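Local structure of cytokinesis protein 2 (Saccharomyces cerevisiae, 4WPE) at the interface of chains A and B. The protein binds phospholipids, probably through the dimeric F-BAR domain described here, and mediates cytoskeletal rearrangements required for cytokinesis. Sequence-based numbering; all coordinates share one arbitrary frame. Chains: chain A/B, Cytokinesis protein 2.

The interface of chains A and B. Residues chain A 262-265, 267-268; chain B 220, 224, 227-228, 231.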
# COMPACT_ATOMS: atom_id res chain seq x y z
N PHE A 262 15.06 -0.91 25.35
CA PHE A 262 15.87 0.11 25.99
C PHE A 262 15.03 1.26 26.53
O PHE A 262 13.87 1.44 26.14
CB PHE A 262 16.91 0.65 25.01
CG PHE A 262 16.35 1.57 23.96
CD1 PHE A 262 16.43 2.94 24.10
CD2 PHE A 262 15.74 1.05 22.83
CE1 PHE A 262 15.92 3.79 23.14
CE2 PHE A 262 15.22 1.89 21.86
CZ PHE A 262 15.31 3.26 22.02
N THR A 263 15.62 2.02 27.45
CA THR A 263 14.99 3.21 28.00
C THR A 263 15.90 4.42 27.76
O THR A 263 17.09 4.26 27.50
CB THR A 263 14.71 3.08 29.51
OG1 THR A 263 15.94 3.11 30.24
CG2 THR A 263 13.97 1.78 29.81
N ALA A 264 15.33 5.61 27.87
CA ALA A 264 16.10 6.84 27.68
C ALA A 264 17.20 6.98 28.73
O ALA A 264 18.22 7.62 28.49
CB ALA A 264 15.17 8.05 27.72
N ALA A 265 16.99 6.36 29.89
CA ALA A 265 17.97 6.39 30.96
C ALA A 265 19.24 5.64 30.56
O ALA A 265 20.34 5.98 31.00
CB ALA A 265 17.39 5.81 32.23
N GLU A 267 20.44 5.50 27.48
CA GLU A 267 21.15 6.30 26.50
C GLU A 267 22.00 7.38 27.17
O GLU A 267 23.10 7.69 26.71
CB GLU A 267 20.17 6.94 25.52
CG GLU A 267 19.41 5.94 24.68
CD GLU A 267 20.32 5.13 23.77
OE1 GLU A 267 20.43 5.48 22.58
OE2 GLU A 267 20.92 4.14 24.24
N ILE A 268 21.49 7.93 28.26
CA ILE A 268 22.20 8.96 29.00
C ILE A 268 23.38 8.35 29.76
O ILE A 268 24.47 8.92 29.79
CB ILE A 268 21.25 9.68 29.98
CG1 ILE A 268 20.27 10.55 29.19
CG2 ILE A 268 22.04 10.55 30.95
CD1 ILE A 268 19.05 10.96 29.97
N GLN B 220 19.97 17.17 30.35
CA GLN B 220 19.69 15.75 30.50
C GLN B 220 18.19 15.48 30.49
O GLN B 220 17.75 14.41 30.09
CB GLN B 220 20.33 15.22 31.79
CG GLN B 220 20.12 13.74 32.03
CD GLN B 220 20.81 13.26 33.28
OE1 GLN B 220 21.94 13.67 33.58
NE2 GLN B 220 20.14 12.39 34.03
N ASN B 224 16.36 13.32 27.48
CA ASN B 224 15.48 12.27 27.98
C ASN B 224 14.06 12.42 27.44
O ASN B 224 13.40 11.44 27.10
CB ASN B 224 15.46 12.27 29.51
CG ASN B 224 14.79 11.03 30.08
OD1 ASN B 224 13.56 10.96 30.19
ND2 ASN B 224 15.59 10.04 30.44
N ILE B 227 14.33 11.45 23.56
CA ILE B 227 14.38 10.01 23.34
C ILE B 227 13.02 9.36 23.59
O ILE B 227 12.50 8.65 22.74
CB ILE B 227 15.43 9.32 24.23
CG1 ILE B 227 16.82 9.92 24.01
CG2 ILE B 227 15.45 7.82 23.97
CD1 ILE B 227 17.33 9.76 22.60
N SER B 228 12.46 9.62 24.77
CA SER B 228 11.21 8.99 25.19
C SER B 228 10.04 9.34 24.27
O SER B 228 9.22 8.48 23.95
CB SER B 228 10.87 9.40 26.62
OG SER B 228 11.80 8.85 27.54
N GLN B 231 10.52 7.55 21.14
CA GLN B 231 10.33 6.14 21.46
C GLN B 231 8.85 5.78 21.48
O GLN B 231 8.46 4.75 20.93
CB GLN B 231 10.98 5.82 22.81
CG GLN B 231 11.18 4.34 23.08
CD GLN B 231 12.02 4.08 24.31
OE1 GLN B 231 12.57 5.02 24.90
NE2 GLN B 231 12.13 2.82 24.71
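On one face of the A:Phe262 ring lies the side-chain amide of B:Gln231, stacked almost parallel with planes 9° apart and the amide nitrogen NE2 4.1 Å above the ring plane, over its centre. The two side chains meet tip to tip: B:Gln231 is extended from the backbone outward, CG anti to N (chi1 -165°), whereas A:Phe262 holds its ring in the crowded position between N and the carbonyl carbon. The same amide serves twice: NE2 also donates a hydrogen bond of 2.6 Å to the backbone O of A:Phe262. This bond is bent, and the donor stands above the carbonyl plane; bond and stack together should fix the amide's rotation. At the start of the short helix, the methyl CB of A:Ala264 is set among B:Asn224, B:Ile227 and B:Ser228, 3.7 Å from CB of B:Ile227. B:Ser228 OG, beside its own backbone N, donates a hydrogen bond of 3.1 Å to the carbonyl O of B:Asn224, one turn earlier. A:Ile268 crosses B:Gln220 and B:Asn224 at about right angles, its CD1 tip 3.6 Å from the aliphatic CG of B:Gln220. These contacts join the short helix 264-275 of one subunit, and the loop leading into it, to the long helix 170-259 of the other. The last helix of this F-BAR fragment thus runs obliquely alongside its partner in the opposite sense, and the two-fold repeats this contact in the elongated helical F-BAR dimer.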